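Protein Dok-7 (Mus musculus, PDB 3ML4) acts as a cytoplasmic adaptor that dimerises and activates the receptor tyrosine kinase MuSK, promoting acetylcholine receptor clustering and neuromuscular synapse formation. Local coordinates at residues A9-V15 with R26-K32; Y110-E114 with S208-F214. One frame throughout, in Å; residues are numbered along the deposited sequence.

Interaction 1. Residues A9-V15 with R26-K32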
ATOM      1  N   ALA B   9       3.161  12.173 -12.237  1.00 44.11           N
ATOM      2  CA  ALA B   9       2.432  12.782 -11.139  1.00 43.08           C
ATOM      3  C   ALA B   9       1.006  12.264 -11.169  1.00 42.38           C
ATOM      4  O   ALA B   9       0.479  11.985 -12.245  1.00 42.05           O
ATOM      5  CB  ALA B   9       2.447  14.287 -11.288  1.00 43.10           C
ATOM      6  N   LEU B  10       0.380  12.111 -10.004  1.00 41.78           N
ATOM      7  CA  LEU B  10      -1.066  11.855  -9.996  1.00 41.36           C
ATOM      8  C   LEU B  10      -1.822  13.163 -10.235  1.00 40.92           C
ATOM      9  O   LEU B  10      -2.832  13.174 -10.932  1.00 40.71           O
ATOM     10  CB  LEU B  10      -1.546  11.090  -8.750  1.00 41.15           C
ATOM     11  CG  LEU B  10      -1.537  11.638  -7.324  1.00 41.07           C
ATOM     12  CD1 LEU B  10      -2.734  12.522  -7.061  1.00 41.17           C
ATOM     13  CD2 LEU B  10      -1.559  10.479  -6.352  1.00 41.40           C
ATOM     14  N   VAL B  11      -1.311  14.252  -9.661  1.00 40.72           N
ATOM     15  CA  VAL B  11      -1.736  15.614 -10.014  1.00 40.68           C
ATOM     16  C   VAL B  11      -0.581  16.590  -9.931  1.00 40.57           C
ATOM     17  O   VAL B  11       0.326  16.432  -9.113  1.00 40.44           O
ATOM     18  CB  VAL B  11      -2.881  16.189  -9.119  1.00 40.57           C
ATOM     19  CG1 VAL B  11      -4.243  15.717  -9.594  1.00 40.49           C
ATOM     20  CG2 VAL B  11      -2.637  15.910  -7.626  1.00 40.26           C
ATOM     21  N   GLU B  12      -0.641  17.605 -10.782  1.00 40.56           N
ATOM     22  CA  GLU B  12       0.288  18.722 -10.728  1.00 40.65           C
ATOM     23  C   GLU B  12      -0.405  19.987 -11.202  1.00 40.44           C
ATOM     24  O   GLU B  12      -1.323  19.929 -12.019  1.00 40.31           O
ATOM     25  CB  GLU B  12       1.548  18.444 -11.558  1.00 40.76           C
ATOM     26  CG  GLU B  12       1.284  17.972 -12.987  1.00 40.84           C
ATOM     27  CD  GLU B  12       2.540  17.935 -13.827  1.00 40.80           C
ATOM     28  OE1 GLU B  12       3.426  18.793 -13.624  1.00 41.78           O
ATOM     29  OE2 GLU B  12       2.639  17.051 -14.700  1.00 40.76           O
ATOM     30  N   GLY B  13       0.034  21.123 -10.676  1.00 40.45           N
ATOM     31  CA  GLY B  13      -0.551  22.409 -11.028  1.00 40.45           C
ATOM     32  C   GLY B  13      -0.068  23.523 -10.132  1.00 40.45           C
ATOM     33  O   GLY B  13       0.806  23.317  -9.284  1.00 40.39           O
ATOM     34  N   GLN B  14      -0.634  24.711 -10.319  1.00 40.71           N
ATOM     35  CA  GLN B  14      -0.244  25.860  -9.510  1.00 40.97           C
ATOM     36  C   GLN B  14      -1.048  25.875  -8.216  1.00 40.77           C
ATOM     37  O   GLN B  14      -2.278  25.806  -8.229  1.00 40.88           O
ATOM     38  CB  GLN B  14      -0.383  27.171 -10.297  1.00 41.13           C
ATOM     39  CG  GLN B  14       0.587  28.281  -9.853  1.00 41.94           C
ATOM     40  CD  GLN B  14       2.057  27.980 -10.171  1.00 43.04           C
ATOM     41  OE1 GLN B  14       2.373  27.041 -10.906  1.00 43.26           O
ATOM     42  NE2 GLN B  14       2.958  28.786  -9.613  1.00 42.93           N
ATOM     43  N   VAL B  15      -0.329  25.932  -7.099  1.00 40.62           N
ATOM     44  CA  VAL B  15      -0.912  25.794  -5.770  1.00 40.38           C
ATOM     45  C   VAL B  15      -0.177  26.733  -4.830  1.00 40.33           C
ATOM     46  O   VAL B  15       1.024  26.965  -4.990  1.00 40.47           O
ATOM     47  CB  VAL B  15      -0.760  24.339  -5.229  1.00 40.41           C
ATOM     48  CG1 VAL B  15      -1.500  24.163  -3.908  1.00 40.61           C
ATOM     49  CG2 VAL B  15      -1.255  23.312  -6.238  1.00 39.94           C
ATOM     50  N   ARG B  26       3.739  28.207  -6.008  1.00 42.73           N
ATOM     51  CA  ARG B  26       4.753  27.332  -6.577  1.00 42.65           C
ATOM     52  C   ARG B  26       4.067  26.195  -7.317  1.00 42.36           C
ATOM     53  O   ARG B  26       2.926  25.853  -7.002  1.00 42.44           O
ATOM     54  CB  ARG B  26       5.689  26.793  -5.482  1.00 42.60           C
ATOM     55  CG  ARG B  26       6.860  27.729  -5.172  1.00 42.95           C
ATOM     56  CD  ARG B  26       7.682  27.293  -3.973  1.00 43.21           C
ATOM     57  NE  ARG B  26       8.436  28.412  -3.406  1.00 44.69           N
ATOM     58  CZ  ARG B  26       9.579  28.296  -2.732  1.00 45.52           C
ATOM     59  NH1 ARG B  26      10.136  27.104  -2.545  1.00 45.90           N
ATOM     60  NH2 ARG B  26      10.175  29.381  -2.255  1.00 45.64           N
ATOM     61  N   TRP B  27       4.749  25.634  -8.315  1.00 42.00           N
ATOM     62  CA  TRP B  27       4.220  24.491  -9.054  1.00 41.54           C
ATOM     63  C   TRP B  27       4.442  23.228  -8.227  1.00 41.57           C
ATOM     64  O   TRP B  27       5.580  22.896  -7.875  1.00 41.48           O
ATOM     65  CB  TRP B  27       4.868  24.379 -10.435  1.00 41.06           C
ATOM     66  CG  TRP B  27       4.306  23.278 -11.294  1.00 40.73           C
ATOM     67  CD1 TRP B  27       4.743  21.986 -11.355  1.00 40.62           C
ATOM     68  CD2 TRP B  27       3.211  23.372 -12.223  1.00 40.37           C
ATOM     69  NE1 TRP B  27       3.991  21.268 -12.258  1.00 41.03           N
ATOM     70  CE2 TRP B  27       3.045  22.095 -12.807  1.00 40.50           C
ATOM     71  CE3 TRP B  27       2.357  24.411 -12.617  1.00 39.99           C
ATOM     72  CZ2 TRP B  27       2.058  21.827 -13.763  1.00 40.48           C
ATOM     73  CZ3 TRP B  27       1.373  24.143 -13.568  1.00 40.46           C
ATOM     74  CH2 TRP B  27       1.235  22.861 -14.129  1.00 40.51           C
ATOM     75  N   LEU B  28       3.344  22.543  -7.905  1.00 41.60           N
ATOM     76  CA  LEU B  28       3.382  21.392  -7.002  1.00 41.51           C
ATOM     77  C   LEU B  28       3.106  20.094  -7.728  1.00 41.46           C
ATOM     78  O   LEU B  28       2.148  19.988  -8.495  1.00 41.56           O
ATOM     79  CB  LEU B  28       2.380  21.568  -5.852  1.00 41.57           C
ATOM     80  CG  LEU B  28       2.321  20.500  -4.751  1.00 41.55           C
ATOM     81  CD1 LEU B  28       3.559  20.531  -3.861  1.00 40.99           C
ATOM     82  CD2 LEU B  28       1.073  20.678  -3.912  1.00 41.39           C
ATOM     83  N   VAL B  29       3.963  19.111  -7.475  1.00 41.38           N
ATOM     84  CA  VAL B  29       3.796  17.762  -8.008  1.00 41.26           C
ATOM     85  C   VAL B  29       3.493  16.789  -6.864  1.00 41.11           C
ATOM     86  O   VAL B  29       4.273  16.671  -5.910  1.00 40.91           O
ATOM     87  CB  VAL B  29       5.057  17.303  -8.800  1.00 41.28           C
ATOM     88  CG1 VAL B  29       5.065  15.790  -9.020  1.00 41.26           C
ATOM     89  CG2 VAL B  29       5.152  18.035 -10.128  1.00 41.28           C
ATOM     90  N   LEU B  30       2.355  16.107  -6.962  1.00 40.97           N
ATOM     91  CA  LEU B  30       2.015  15.044  -6.020  1.00 40.92           C
ATOM     92  C   LEU B  30       2.036  13.697  -6.703  1.00 40.96           C
ATOM     93  O   LEU B  30       1.435  13.518  -7.765  1.00 40.86           O
ATOM     94  CB  LEU B  30       0.647  15.280  -5.375  1.00 40.81           C
ATOM     95  CG  LEU B  30       0.584  16.351  -4.283  1.00 41.00           C
ATOM     96  CD1 LEU B  30      -0.840  16.515  -3.788  1.00 40.77           C
ATOM     97  CD2 LEU B  30       1.538  16.043  -3.114  1.00 40.67           C
ATOM     98  N   ARG B  31       2.747  12.756  -6.089  1.00 41.26           N
ATOM     99  CA  ARG B  31       2.775  11.373  -6.562  1.00 41.51           C
ATOM    100  C   ARG B  31       2.994  10.384  -5.423  1.00 41.52           C
ATOM    101  O   ARG B  31       3.591  10.723  -4.399  1.00 41.42           O
ATOM    102  CB  ARG B  31       3.825  11.182  -7.672  1.00 41.46           C
ATOM    103  CG  ARG B  31       5.295  11.124  -7.240  1.00 41.58           C
ATOM    104  CD  ARG B  31       6.127  10.771  -8.465  1.00 41.87           C
ATOM    105  NE  ARG B  31       7.541  10.486  -8.227  1.00 42.15           N
ATOM    106  CZ  ARG B  31       8.023   9.295  -7.877  1.00 42.27           C
ATOM    107  NH1 ARG B  31       7.204   8.276  -7.665  1.00 42.08           N
ATOM    108  NH2 ARG B  31       9.329   9.127  -7.718  1.00 42.72           N
ATOM    109  N   LYS B  32       2.487   9.169  -5.610  1.00 41.77           N
ATOM    110  CA  LYS B  32       2.739   8.063  -4.691  1.00 41.91           C
ATOM    111  C   LYS B  32       4.189   7.606  -4.848  1.00 42.22           C
ATOM    112  O   LYS B  32       4.629   7.351  -5.970  1.00 42.13           O
ATOM    113  CB  LYS B  32       1.781   6.905  -4.983  1.00 41.82           C
ATOM    114  CG  LYS B  32       0.327   7.187  -4.614  1.00 41.93           C
ATOM    115  CD  LYS B  32      -0.640   6.248  -5.329  1.00 42.87           C
ATOM    116  CE  LYS B  32      -0.917   4.967  -4.539  1.00 43.36           C
ATOM    117  NZ  LYS B  32       0.177   3.967  -4.646  1.00 44.32           N
TER
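The indole of Trp27 lies over the backbone of Gly13, in the gap between the side chains of Glu12 and Gln14. Gly13 CA sits 3.6 Å from the centroid of the six-membered ring of Trp27, almost on the ring normal, in a CH-pi contact over the face. A CB on Gly13 would point to the other face of the sheet. Polar groups flank the ring near its plane. Trp27 NE1 donates to Glu12 OE1 at 2.9 Å, and Gln14 OE1 approaches Trp27 CE3 to 3.1 Å. Glu12 also forms a salt bridge with Arg51 of helix 48-52. Ala9 CB packs against Val29 CG1 (3.8 Å).

The two strands form the first beta hairpin of the PH domain. They run antiparallel, and backbone bonds join Val11 to Leu30, Gly13 to Leu28 and Val15 to Arg26. A classic beta bulge sets Leu10 and Val11 opposite Leu30. Leu10 N reaches Leu30 O at 2.8 Å, while the bond from Val11 N to the same oxygen is weak at 3.4 Å.

On the other face, Val11 CG2 meets Leu30 CB at 4.0 Å and Val15 CG2 meets Leu28 CB at 4.1 Å. Val15 and Leu30 also touch Trp104 of helix 98-112, the helix of the PH fold. Leu10 fits against Ile108 and Ala111 of that helix, and Leu10 CD2 lies 4.2 Å from Lys32 CG.

Interaction 2. Residues Y110-E114 with S208-F214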
ATOM      1  N   TYR B 110      -9.099   8.660  -4.760  1.00 30.64           N
ATOM      2  CA  TYR B 110      -9.099   7.392  -5.475  1.00 30.58           C
ATOM      3  C   TYR B 110      -7.725   6.734  -5.431  1.00 30.38           C
ATOM      4  O   TYR B 110      -7.612   5.536  -5.179  1.00 30.34           O
ATOM      5  CB  TYR B 110      -9.534   7.605  -6.920  1.00 31.16           C
ATOM      6  CG  TYR B 110      -9.492   6.350  -7.759  1.00 32.21           C
ATOM      7  CD1 TYR B 110     -10.583   5.482  -7.797  1.00 32.98           C
ATOM      8  CD2 TYR B 110      -8.358   6.021  -8.504  1.00 32.24           C
ATOM      9  CE1 TYR B 110     -10.544   4.324  -8.562  1.00 32.98           C
ATOM     10  CE2 TYR B 110      -8.312   4.868  -9.264  1.00 32.25           C
ATOM     11  CZ  TYR B 110      -9.410   4.026  -9.292  1.00 32.54           C
ATOM     12  OH  TYR B 110      -9.373   2.880 -10.054  1.00 33.16           O
ATOM     13  N   ALA B 111      -6.688   7.535  -5.663  1.00 30.17           N
ATOM     14  CA  ALA B 111      -5.313   7.046  -5.700  1.00 29.70           C
ATOM     15  C   ALA B 111      -4.840   6.422  -4.389  1.00 29.43           C
ATOM     16  O   ALA B 111      -4.069   5.463  -4.406  1.00 29.10           O
ATOM     17  CB  ALA B 111      -4.379   8.155  -6.118  1.00 29.84           C
ATOM     18  N   LEU B 112      -5.302   6.960  -3.261  1.00 29.19           N
ATOM     19  CA  LEU B 112      -4.855   6.473  -1.947  1.00 28.99           C
ATOM     20  C   LEU B 112      -5.539   5.177  -1.488  1.00 28.64           C
ATOM     21  O   LEU B 112      -5.112   4.560  -0.509  1.00 28.55           O
ATOM     22  CB  LEU B 112      -4.955   7.566  -0.880  1.00 28.95           C
ATOM     23  CG  LEU B 112      -3.992   8.752  -1.028  1.00 29.86           C
ATOM     24  CD1 LEU B 112      -4.283   9.824   0.023  1.00 29.69           C
ATOM     25  CD2 LEU B 112      -2.515   8.318  -0.979  1.00 29.25           C
ATOM     26  N   GLY B 113      -6.588   4.767  -2.201  1.00 28.30           N
ATOM     27  CA  GLY B 113      -7.267   3.500  -1.926  1.00 27.88           C
ATOM     28  C   GLY B 113      -8.716   3.705  -1.539  1.00 27.64           C
ATOM     29  O   GLY B 113      -9.556   4.025  -2.386  1.00 27.79           O
ATOM     30  N   GLU B 114      -9.013   3.515  -0.258  1.00 27.28           N
ATOM     31  CA  GLU B 114     -10.352   3.794   0.255  1.00 27.01           C
ATOM     32  C   GLU B 114     -10.287   4.898   1.303  1.00 26.90           C
ATOM     33  O   GLU B 114      -9.943   4.656   2.467  1.00 26.80           O
ATOM     34  CB  GLU B 114     -11.014   2.525   0.803  1.00 26.96           C
ATOM     35  CG  GLU B 114     -11.306   1.456  -0.257  1.00 26.54           C
ATOM     36  CD  GLU B 114     -12.371   1.871  -1.273  1.00 26.65           C
ATOM     37  OE1 GLU B 114     -13.262   2.690  -0.944  1.00 25.52           O
ATOM     38  OE2 GLU B 114     -12.316   1.368  -2.415  1.00 27.37           O
ATOM     39  N   SER B 208     -13.863  -3.532  -1.535  1.00 25.64           N
ATOM     40  CA  SER B 208     -14.040  -2.116  -1.789  1.00 25.91           C
ATOM     41  C   SER B 208     -15.427  -1.976  -2.379  1.00 26.18           C
ATOM     42  O   SER B 208     -15.752  -2.686  -3.323  1.00 26.45           O
ATOM     43  CB  SER B 208     -12.992  -1.617  -2.784  1.00 26.05           C
ATOM     44  OG  SER B 208     -13.466  -0.505  -3.528  1.00 25.73           O
ATOM     45  N   PRO B 209     -16.257  -1.065  -1.833  1.00 26.42           N
ATOM     46  CA  PRO B 209     -17.632  -0.969  -2.321  1.00 26.66           C
ATOM     47  C   PRO B 209     -17.662  -0.729  -3.818  1.00 26.93           C
ATOM     48  O   PRO B 209     -18.568  -1.187  -4.511  1.00 26.98           O
ATOM     49  CB  PRO B 209     -18.183   0.253  -1.574  1.00 26.57           C
ATOM     50  CG  PRO B 209     -17.377   0.312  -0.321  1.00 26.40           C
ATOM     51  CD  PRO B 209     -15.994  -0.090  -0.758  1.00 26.51           C
ATOM     52  N   THR B 210     -16.647  -0.032  -4.303  1.00 27.50           N
ATOM     53  CA  THR B 210     -16.580   0.381  -5.688  1.00 27.99           C
ATOM     54  C   THR B 210     -15.755  -0.593  -6.542  1.00 28.19           C
ATOM     55  O   THR B 210     -16.160  -0.938  -7.646  1.00 28.24           O
ATOM     56  CB  THR B 210     -16.096   1.866  -5.786  1.00 27.96           C
ATOM     57  OG1 THR B 210     -16.583   2.464  -6.990  1.00 28.97           O
ATOM     58  CG2 THR B 210     -14.588   1.991  -5.711  1.00 27.49           C
ATOM     59  N   LYS B 211     -14.632  -1.074  -6.012  1.00 28.67           N
ATOM     60  CA  LYS B 211     -13.699  -1.900  -6.794  1.00 29.29           C
ATOM     61  C   LYS B 211     -13.843  -3.415  -6.604  1.00 29.53           C
ATOM     62  O   LYS B 211     -13.206  -4.193  -7.312  1.00 29.90           O
ATOM     63  CB  LYS B 211     -12.247  -1.480  -6.522  1.00 29.21           C
ATOM     64  CG  LYS B 211     -11.899  -0.096  -7.029  1.00 29.58           C
ATOM     65  CD  LYS B 211     -10.408   0.160  -6.987  1.00 31.48           C
ATOM     66  CE  LYS B 211     -10.011   0.947  -5.764  1.00 33.27           C
ATOM     67  NZ  LYS B 211     -10.350   2.392  -5.888  1.00 35.67           N
ATOM     68  N   GLY B 212     -14.686  -3.835  -5.668  1.00 29.80           N
ATOM     69  CA  GLY B 212     -14.738  -5.237  -5.275  1.00 29.89           C
ATOM     70  C   GLY B 212     -13.485  -5.586  -4.490  1.00 30.25           C
ATOM     71  O   GLY B 212     -12.807  -4.685  -3.978  1.00 30.06           O
ATOM     72  N   PRO B 213     -13.158  -6.892  -4.400  1.00 30.48           N
ATOM     73  CA  PRO B 213     -12.010  -7.391  -3.623  1.00 30.66           C
ATOM     74  C   PRO B 213     -10.712  -6.635  -3.908  1.00 30.71           C
ATOM     75  O   PRO B 213     -10.435  -6.303  -5.066  1.00 30.57           O
ATOM     76  CB  PRO B 213     -11.881  -8.849  -4.086  1.00 30.65           C
ATOM     77  CG  PRO B 213     -13.263  -9.235  -4.486  1.00 30.72           C
ATOM     78  CD  PRO B 213     -13.895  -7.988  -5.058  1.00 30.59           C
ATOM     79  N   PHE B 214      -9.934  -6.367  -2.859  1.00 30.80           N
ATOM     80  CA  PHE B 214      -8.646  -5.686  -3.002  1.00 30.99           C
ATOM     81  C   PHE B 214      -7.678  -6.552  -3.811  1.00 31.11           C
ATOM     82  O   PHE B 214      -6.695  -6.054  -4.358  1.00 31.21           O
ATOM     83  CB  PHE B 214      -8.018  -5.344  -1.638  1.00 31.01           C
ATOM     84  CG  PHE B 214      -8.942  -4.627  -0.677  1.00 31.26           C
ATOM     85  CD1 PHE B 214      -9.829  -3.646  -1.116  1.00 31.49           C
ATOM     86  CD2 PHE B 214      -8.890  -4.911   0.686  1.00 31.72           C
ATOM     87  CE1 PHE B 214     -10.675  -2.987  -0.217  1.00 31.63           C
ATOM     88  CE2 PHE B 214      -9.724  -4.255   1.592  1.00 31.68           C
ATOM     89  CZ  PHE B 214     -10.619  -3.291   1.139  1.00 31.84           C
TER
HETATM   90  O   HOH W   1     -15.244   2.579  -2.601  1.00 32.38           O
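Ser208 opens the segment and makes its main bond. Ser208 OG donates to Glu114 OE2 at 2.5 Å, a very short hydrogen bond. Ser208 OG also accepts from Lys211 N at 2.8 Å, which makes an ST motif and holds the turn in shape. Pro209 brings its CD to 3.9 Å from Glu114 OE1 and packs on helix 193-203 of the PTB domain. At Thr210, CG2 lies 4.1 Å from Glu114 OE2. Thr210 N bonds weakly, at 3.4 Å, to water 1, which donates to Glu114 OE1 at 2.6 Å. Lys211 sends its NZ to 3.3 Å from Tyr110 CE1, beside the last turn of helix 98-112. With Gly212 it faces Ser208 in a classic beta bulge. Phe214 CE1 comes within 4.5 Å of Glu114 CG, and Phe214 also packs on Pro35 of the second subunit. The contact thus joins the link between the PH and PTB domains to the C-terminal end of the modelled chain. Glu114 OE1 is also hydrogen-bonded to His116 NE2. Lys211 NZ, 4.1 Å from Glu114 OE2, is too far for a salt bridge. The carboxylate takes hydrogen bonds from Ser208, water 1 and His116; Lys211 adds at most a longer-range attraction.

Interaction 1 lies in the PH domain, and interaction 2 lies where that domain passes into the PTB domain. Their centres are about 23 Å apart, and they follow one another along the chain. Helix 98-112 joins them: it covers one face of the 9-15/26-32 hairpin and ends in segment 110-114. They touch directly at Ala111, whose CB is 3.7 Å from Leu10 CD2 and whose O is 3.2 Å from Lys32 CE. Both also meet the second subunit. Lys32 packs on Phe214 of that subunit, and Glu114 packs on its Pro35. Arg31 additionally touches the bound MuSK peptide. Both contacts therefore border the dimer interface.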